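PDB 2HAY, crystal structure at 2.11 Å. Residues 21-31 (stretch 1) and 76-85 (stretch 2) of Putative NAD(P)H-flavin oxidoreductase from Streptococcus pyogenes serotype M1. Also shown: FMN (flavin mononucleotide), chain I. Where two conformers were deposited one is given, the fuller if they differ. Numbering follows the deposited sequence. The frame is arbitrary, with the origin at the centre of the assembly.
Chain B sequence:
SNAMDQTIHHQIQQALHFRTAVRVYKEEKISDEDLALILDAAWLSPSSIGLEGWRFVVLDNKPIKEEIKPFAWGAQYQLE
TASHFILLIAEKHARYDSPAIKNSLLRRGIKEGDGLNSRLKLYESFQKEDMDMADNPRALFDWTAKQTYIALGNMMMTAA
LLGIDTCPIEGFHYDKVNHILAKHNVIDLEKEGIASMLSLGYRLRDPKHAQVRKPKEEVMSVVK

Stretch 1 (21-31) AVRVYKEEKIS
Stretch 2 76-85: QYQLETASHF

Two backbone amides of the irregular stretch 21-31 donate to side-chain hydroxyls of stretch 76-85, and these hydrogen bonds fall where the chains are close. Tyr25 N lies 3.0 Å from Thr81 OG1, with a nearly linear N-H...O angle of 171°; Ile30 N lies 3.0 Å from Ser83 OG at 155°. The CA atoms of Tyr25 and Thr81 are 5.1 Å apart, those of Lys29 and Ser83 4.9 Å.

Each hydroxyl is also engaged locally. Thr81 (chi1 61°, p) donates from OG1 to Tyr77 O at 2.7 Å, one turn back in helix 76-81, leaving the oxygen free to accept from Tyr25. Ser83 (chi1 164°, t) places OG 3.0 Å from His84 ND1 in a second hydrogen bond. Ala82, at phi/psi -66/147, leaves the helix between them, and its N still bonds Gln78 O at 2.9 Å.

Arg23 O approaches Gln78 N to 3.3 Å, but the angle is too poor for a hydrogen bond.

Apolar packing adds to these bonds. The CA-to-CB bond of Tyr25 (chi1 -56°, m; chi2 86°) points toward stretch 76-85: CD1 is 3.7 Å from Ala82 CB, while Gln78 CG meets the ring edge 4.0 Å from CE1. Val24 CG2 (chi1 t) rests 3.9 Å from Tyr77 CB. Beyond the contact, Ala21 N donates to FMN O1P at 2.9 Å (167°).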

ATOM      1  N   ALA B  21       9.613   5.590  11.779  1.00 29.71           N
ATOM      2  CA  ALA B  21       8.419   5.138  12.494  1.00 30.18           C
ATOM      3  C   ALA B  21       8.502   5.678  13.918  1.00 29.78           C
ATOM      4  O   ALA B  21       9.340   5.256  14.711  1.00 31.15           O
ATOM      5  CB  ALA B  21       8.256   3.587  12.445  1.00 28.46           C
ATOM      6  N   VAL B  22       7.668   6.664  14.212  1.00 29.77           N
ATOM      7  CA  VAL B  22       7.795   7.423  15.452  1.00 29.63           C
ATOM      8  C   VAL B  22       6.801   6.889  16.500  1.00 30.19           C
ATOM      9  O   VAL B  22       5.598   6.834  16.256  1.00 29.61           O
ATOM     10  CB  VAL B  22       7.631   8.960  15.202  1.00 29.34           C
ATOM     11  CG1 VAL B  22       7.515   9.715  16.506  1.00 27.64           C
ATOM     12  CG2 VAL B  22       8.807   9.513  14.353  1.00 27.61           C
ATOM     13  N   ARG B  23       7.318   6.482  17.652  1.00 30.61           N
ATOM     14  CA  ARG B  23       6.464   5.937  18.718  1.00 31.95           C
ATOM     15  C   ARG B  23       5.990   6.974  19.720  1.00 30.99           C
ATOM     16  O   ARG B  23       4.847   6.906  20.186  1.00 31.21           O
ATOM     17  CB  ARG B  23       7.153   4.790  19.455  1.00 31.70           C
ATOM     18  CG  ARG B  23       7.498   3.592  18.549  1.00 34.51           C
ATOM     19  CD  ARG B  23       8.079   2.401  19.342  1.00 34.99           C
ATOM     20  NE  ARG B  23       8.736   2.828  20.587  1.00 41.88           N
ATOM     21  CZ  ARG B  23       8.266   2.590  21.815  1.00 42.71           C
ATOM     22  NH1 ARG B  23       8.938   3.045  22.879  1.00 43.79           N
ATOM     23  NH2 ARG B  23       7.135   1.895  21.986  1.00 41.06           N
ATOM     24  N   VAL B  24       6.858   7.924  20.054  1.00 30.40           N
ATOM     25  CA  VAL B  24       6.539   8.937  21.060  1.00 30.36           C
ATOM     26  C   VAL B  24       6.517  10.349  20.465  1.00 30.09           C
ATOM     27  O   VAL B  24       7.506  10.809  19.872  1.00 29.83           O
ATOM     28  CB  VAL B  24       7.500   8.877  22.264  1.00 30.18           C
ATOM     29  CG1 VAL B  24       6.994   9.784  23.379  1.00 31.11           C
ATOM     30  CG2 VAL B  24       7.633   7.443  22.768  1.00 30.70           C
ATOM     31  N   TYR B  25       5.369  11.010  20.624  1.00 29.73           N
ATOM     32  CA  TYR B  25       5.134  12.335  20.064  1.00 29.30           C
ATOM     33  C   TYR B  25       5.060  13.357  21.178  1.00 29.93           C
ATOM     34  O   TYR B  25       4.728  13.030  22.323  1.00 28.98           O
ATOM     35  CB  TYR B  25       3.828  12.375  19.259  1.00 29.77           C
ATOM     36  CG  TYR B  25       3.776  11.345  18.155  1.00 29.18           C
ATOM     37  CD1 TYR B  25       3.331  10.047  18.405  1.00 29.86           C
ATOM     38  CD2 TYR B  25       4.221  11.659  16.865  1.00 28.42           C
ATOM     39  CE1 TYR B  25       3.297   9.086  17.377  1.00 29.78           C
ATOM     40  CE2 TYR B  25       4.187  10.725  15.852  1.00 29.24           C
ATOM     41  CZ  TYR B  25       3.736   9.439  16.121  1.00 29.39           C
ATOM     42  OH  TYR B  25       3.729   8.515  15.127  1.00 29.63           O
ATOM     43  N   LYS B  26       5.374  14.600  20.836  1.00 30.33           N
ATOM     44  CA  LYS B  26       5.111  15.686  21.744  1.00 31.14           C
ATOM     45  C   LYS B  26       3.660  16.139  21.639  1.00 31.51           C
ATOM     46  O   LYS B  26       2.880  15.586  20.866  1.00 29.86           O
ATOM     47  CB  LYS B  26       6.105  16.832  21.576  1.00 31.51           C
ATOM     48  CG  LYS B  26       6.277  17.387  20.230  1.00 31.38           C
ATOM     49  CD  LYS B  26       7.638  18.031  20.202  1.00 34.44           C
ATOM     50  CE  LYS B  26       7.700  19.181  19.215  1.00 36.64           C
ATOM     51  NZ  LYS B  26       8.992  19.944  19.321  1.00 38.06           N
ATOM     52  N   GLU B  27       3.307  17.125  22.457  1.00 32.19           N
ATOM     53  CA  GLU B  27       1.927  17.520  22.654  1.00 33.75           C
ATOM     54  C   GLU B  27       1.352  18.367  21.514  1.00 33.88           C
ATOM     55  O   GLU B  27       0.137  18.436  21.340  1.00 34.53           O
ATOM     56  CB  GLU B  27       1.782  18.225  24.002  1.00 33.90           C
ATOM     57  CG  GLU B  27       0.446  17.972  24.655  1.00 37.86           C
ATOM     58  CD  GLU B  27       0.422  18.314  26.135  1.00 42.26           C
ATOM     59  OE1 GLU B  27      -0.649  18.140  26.742  1.00 45.61           O
ATOM     60  OE2 GLU B  27       1.455  18.755  26.697  1.00 44.59           O
ATOM     61  N   GLU B  28       2.284  19.013  20.815  0.70 34.48           N
ATOM     62  CA  GLU B  28       2.049  19.811  19.614  0.70 34.81           C
ATOM     63  C   GLU B  28       1.144  19.121  18.575  0.70 33.90           C
ATOM     64  O   GLU B  28       1.433  18.027  18.060  0.70 34.14           O
ATOM     65  CB  GLU B  28       3.386  20.256  18.990  0.70 34.84           C
ATOM     66  CG  GLU B  28       3.974  21.579  19.570  0.70 36.73           C
ATOM     67  CD  GLU B  28       4.722  21.447  20.923  0.70 39.88           C
ATOM     68  OE1 GLU B  28       5.713  22.195  21.121  0.70 41.91           O
ATOM     69  OE2 GLU B  28       4.328  20.641  21.799  0.70 40.44           O
ATOM     70  N   LYS B  29       0.044  19.805  18.266  0.50 32.92           N
ATOM     71  CA  LYS B  29      -0.991  19.286  17.379  0.50 32.52           C
ATOM     72  C   LYS B  29      -0.828  19.706  15.923  0.50 31.71           C
ATOM     73  O   LYS B  29      -0.228  20.742  15.624  0.50 31.71           O
ATOM     74  CB  LYS B  29      -2.387  19.687  17.875  0.50 32.88           C
ATOM     75  CG  LYS B  29      -2.755  19.121  19.237  0.50 33.08           C
ATOM     76  CD  LYS B  29      -2.791  20.198  20.306  0.50 34.43           C
ATOM     77  CE  LYS B  29      -4.154  20.897  20.340  0.50 35.03           C
ATOM     78  NZ  LYS B  29      -4.476  21.418  21.683  0.50 33.02           N
ATOM     79  N   ILE B  30      -1.383  18.892  15.026  1.00 31.04           N
ATOM     80  CA  ILE B  30      -1.332  19.156  13.585  1.00 30.03           C
ATOM     81  C   ILE B  30      -2.436  20.151  13.255  1.00 29.34           C
ATOM     82  O   ILE B  30      -3.515  20.062  13.808  1.00 28.35           O
ATOM     83  CB  ILE B  30      -1.538  17.828  12.802  1.00 30.11           C
ATOM     84  CG1 ILE B  30      -0.331  16.908  12.985  1.00 28.72           C
ATOM     85  CG2 ILE B  30      -1.862  18.064  11.299  1.00 29.14           C
ATOM     86  CD1 ILE B  30      -0.699  15.452  12.833  1.00 28.65           C
ATOM     87  N   SER B  31      -2.171  21.089  12.352  1.00 29.70           N
ATOM     88  CA  SER B  31      -3.199  22.064  11.971  1.00 30.24           C
ATOM     89  C   SER B  31      -4.312  21.385  11.179  1.00 30.28           C
ATOM     90  O   SER B  31      -4.109  20.307  10.605  1.00 29.54           O
ATOM     91  CB  SER B  31      -2.596  23.200  11.139  1.00 29.94           C
ATOM     92  OG  SER B  31      -2.210  22.717   9.855  1.00 31.47           O
ATOM     93  N   GLN B  76       1.035   1.531  21.864  1.00 29.21           N
ATOM     94  CA  GLN B  76       0.861   1.986  23.244  1.00 30.52           C
ATOM     95  C   GLN B  76       1.202   3.476  23.433  1.00 29.95           C
ATOM     96  O   GLN B  76       0.392   4.251  23.944  1.00 29.51           O
ATOM     97  CB  GLN B  76       1.765   1.161  24.169  1.00 31.51           C
ATOM     98  CG  GLN B  76       1.102   0.624  25.392  1.00 36.72           C
ATOM     99  CD  GLN B  76       0.627  -0.785  25.194  1.00 41.90           C
ATOM    100  OE1 GLN B  76       1.427  -1.722  25.225  1.00 44.95           O
ATOM    101  NE2 GLN B  76      -0.671  -0.953  24.973  1.00 42.71           N
ATOM    102  N   TYR B  77       2.415   3.868  23.035  1.00 28.81           N
ATOM    103  CA  TYR B  77       2.829   5.255  23.179  1.00 28.09           C
ATOM    104  C   TYR B  77       2.213   6.128  22.090  1.00 27.87           C
ATOM    105  O   TYR B  77       1.955   7.304  22.310  1.00 28.11           O
ATOM    106  CB  TYR B  77       4.345   5.353  23.244  1.00 28.15           C
ATOM    107  CG  TYR B  77       4.853   4.857  24.565  1.00 27.93           C
ATOM    108  CD1 TYR B  77       5.241   3.534  24.730  1.00 28.24           C
ATOM    109  CD2 TYR B  77       4.902   5.703  25.668  1.00 28.13           C
ATOM    110  CE1 TYR B  77       5.691   3.059  25.961  1.00 27.94           C
ATOM    111  CE2 TYR B  77       5.365   5.243  26.917  1.00 29.69           C
ATOM    112  CZ  TYR B  77       5.747   3.918  27.051  1.00 29.36           C
ATOM    113  OH  TYR B  77       6.189   3.457  28.265  1.00 29.79           O
ATOM    114  N   GLN B  78       1.914   5.532  20.942  1.00 27.25           N
ATOM    115  CA  GLN B  78       1.290   6.277  19.847  1.00 27.49           C
ATOM    116  C   GLN B  78      -0.125   6.756  20.212  1.00 28.44           C
ATOM    117  O   GLN B  78      -0.436   7.935  20.053  1.00 27.99           O
ATOM    118  CB  GLN B  78       1.309   5.461  18.554  1.00 26.60           C
ATOM    119  CG  GLN B  78       2.703   5.192  18.022  1.00 26.31           C
ATOM    120  CD  GLN B  78       3.246   3.825  18.410  1.00 27.96           C
ATOM    121  OE1 GLN B  78       3.158   3.392  19.573  1.00 27.11           O
ATOM    122  NE2 GLN B  78       3.809   3.124  17.425  1.00 30.17           N
ATOM    123  N   LEU B  79      -0.965   5.839  20.721  1.00 29.38           N
ATOM    124  CA  LEU B  79      -2.274   6.185  21.284  1.00 30.14           C
ATOM    125  C   LEU B  79      -2.184   7.201  22.443  1.00 30.98           C
ATOM    126  O   LEU B  79      -3.051   8.076  22.567  1.00 31.73           O
ATOM    127  CB  LEU B  79      -3.003   4.920  21.744  1.00 30.24           C
ATOM    128  CG  LEU B  79      -3.561   3.947  20.698  1.00 30.67           C
ATOM    129  CD1 LEU B  79      -3.937   2.633  21.365  1.00 32.14           C
ATOM    130  CD2 LEU B  79      -4.772   4.519  19.957  1.00 29.00           C
ATOM    131  N   GLU B  80      -1.151   7.100  23.284  1.00 30.92           N
ATOM    132  CA  GLU B  80      -0.954   8.066  24.357  1.00 31.40           C
ATOM    133  C   GLU B  80      -0.652   9.482  23.862  1.00 31.10           C
ATOM    134  O   GLU B  80      -1.193  10.456  24.402  1.00 31.65           O
ATOM    135  CB  GLU B  80       0.206   7.669  25.270  1.00 31.89           C
ATOM    136  CG  GLU B  80      -0.089   6.632  26.299  1.00 35.30           C
ATOM    137  CD  GLU B  80      -0.868   7.146  27.509  1.00 38.16           C
ATOM    138  OE1 GLU B  80      -0.867   8.372  27.816  1.00 38.55           O
ATOM    139  OE2 GLU B  80      -1.473   6.277  28.163  1.00 39.99           O
ATOM    140  N   THR B  81       0.237   9.602  22.875  1.00 29.63           N
ATOM    141  CA  THR B  81       0.941  10.871  22.649  1.00 28.12           C
ATOM    142  C   THR B  81       0.718  11.514  21.283  1.00 28.17           C
ATOM    143  O   THR B  81       1.010  12.706  21.100  1.00 27.22           O
ATOM    144  CB  THR B  81       2.465  10.711  22.874  1.00 28.37           C
ATOM    145  OG1 THR B  81       2.984   9.754  21.960  1.00 27.37           O
ATOM    146  CG2 THR B  81       2.775  10.250  24.320  1.00 27.20           C
ATOM    147  N   ALA B  82       0.189  10.745  20.331  1.00 27.03           N
ATOM    148  CA  ALA B  82       0.057  11.237  18.961  1.00 27.43           C
ATOM    149  C   ALA B  82      -0.942  12.376  18.903  1.00 27.51           C
ATOM    150  O   ALA B  82      -1.878  12.426  19.685  1.00 26.84           O
ATOM    151  CB  ALA B  82      -0.349  10.109  18.003  1.00 27.54           C
ATOM    152  N   SER B  83      -0.700  13.326  18.009  1.00 27.80           N
ATOM    153  CA  SER B  83      -1.641  14.410  17.763  1.00 27.84           C
ATOM    154  C   SER B  83      -2.960  13.881  17.161  1.00 28.44           C
ATOM    155  O   SER B  83      -4.047  14.195  17.645  1.00 28.16           O
ATOM    156  CB  SER B  83      -0.997  15.414  16.822  1.00 27.11           C
ATOM    157  OG  SER B  83      -1.969  16.254  16.277  1.00 28.25           O
ATOM    158  N   HIS B  84      -2.858  13.102  16.078  1.00 29.64           N
ATOM    159  CA  HIS B  84      -4.031  12.478  15.466  1.00 30.24           C
ATOM    160  C   HIS B  84      -3.783  11.012  15.222  1.00 30.37           C
ATOM    161  O   HIS B  84      -2.644  10.568  15.053  1.00 30.84           O
ATOM    162  CB  HIS B  84      -4.410  13.146  14.154  1.00 29.90           C
ATOM    163  CG  HIS B  84      -5.048  14.489  14.313  1.00 31.49           C
ATOM    164  ND1 HIS B  84      -4.319  15.647  14.448  1.00 32.49           N
ATOM    165  CD2 HIS B  84      -6.352  14.866  14.326  1.00 32.93           C
ATOM    166  CE1 HIS B  84      -5.136  16.681  14.541  1.00 31.98           C
ATOM    167  NE2 HIS B  84      -6.375  16.235  14.476  1.00 33.27           N
ATOM    168  N   PHE B  85      -4.872  10.262  15.185  1.00 30.45           N
ATOM    169  CA  PHE B  85      -4.813   8.831  15.011  1.00 29.88           C
ATOM    170  C   PHE B  85      -5.849   8.479  13.973  1.00 29.65           C
ATOM    171  O   PHE B  85      -7.018   8.846  14.119  1.00 29.67           O
ATOM    172  CB  PHE B  85      -5.136   8.152  16.332  1.00 30.32           C
ATOM    173  CG  PHE B  85      -4.383   6.897  16.547  1.00 29.96           C
ATOM    174  CD1 PHE B  85      -4.880   5.694  16.078  1.00 30.96           C
ATOM    175  CD2 PHE B  85      -3.178   6.912  17.231  1.00 30.94           C
ATOM    176  CE1 PHE B  85      -4.176   4.520  16.270  1.00 31.85           C
ATOM    177  CE2 PHE B  85      -2.462   5.736  17.429  1.00 31.28           C
ATOM    178  CZ  PHE B  85      -2.958   4.544  16.950  1.00 29.82           C
TER
HETATM  179  N1  FMN I 701       5.953   0.022  14.537  1.00 42.94           N
HETATM  180  C2  FMN I 701       5.480  -0.206  15.840  1.00 43.41           C
HETATM  181  O2  FMN I 701       6.137   0.168  16.841  1.00 43.40           O
HETATM  182  N3  FMN I 701       4.251  -0.851  16.023  1.00 42.00           N
HETATM  183  C4  FMN I 701       3.490  -1.307  14.950  1.00 42.47           C
HETATM  184  O4  FMN I 701       2.487  -2.015  15.101  1.00 37.42           O
HETATM  185  C4A FMN I 701       3.955  -1.098  13.649  1.00 43.00           C
HETATM  186  N5  FMN I 701       3.179  -1.557  12.585  1.00 43.60           N
HETATM  187  C5A FMN I 701       3.597  -1.357  11.272  1.00 43.50           C
HETATM  188  C6  FMN I 701       2.791  -1.805  10.224  1.00 41.94           C
HETATM  189  C7  FMN I 701       3.195  -1.614   8.908  1.00 42.60           C
HETATM  190  C7M FMN I 701       2.199  -1.883   7.813  1.00 38.20           C
HETATM  191  C8  FMN I 701       4.418  -0.966   8.632  1.00 42.12           C
HETATM  192  C8M FMN I 701       4.659  -0.391   7.272  1.00 36.16           C
HETATM  193  C9  FMN I 701       5.228  -0.516   9.690  1.00 42.78           C
HETATM  194  C9A FMN I 701       4.817  -0.705  11.027  1.00 43.37           C
HETATM  195  N10 FMN I 701       5.595  -0.243  12.119  1.00 43.86           N
HETATM  196  C10 FMN I 701       5.179  -0.432  13.437  1.00 43.49           C
HETATM  197  C1' FMN I 701       6.873   0.474  11.895  1.00 42.59           C
HETATM  198  C2' FMN I 701       7.981  -0.507  11.482  1.00 45.99           C
HETATM  199  O2' FMN I 701       8.589  -1.106  12.618  1.00 47.43           O
HETATM  200  C3' FMN I 701       9.039   0.253  10.672  1.00 44.96           C
HETATM  201  O3' FMN I 701       8.442   0.857   9.547  1.00 45.65           O
HETATM  202  C4' FMN I 701      10.223  -0.588  10.209  1.00 44.21           C
HETATM  203  O4' FMN I 701      10.812  -1.175  11.358  1.00 42.50           O
HETATM  204  C5' FMN I 701      11.229   0.278   9.424  1.00 44.37           C
HETATM  205  O5' FMN I 701      11.758   1.380  10.176  1.00 41.60           O
HETATM  206  P   FMN I 701      11.503   2.930   9.794  1.00 37.11           P
HETATM  207  O1P FMN I 701      11.782   3.778  11.003  1.00 38.51           O
HETATM  208  O2P FMN I 701      10.094   3.118   9.296  1.00 34.89           O
HETATM  209  O3P FMN I 701      12.367   3.416   8.691  1.00 40.31           O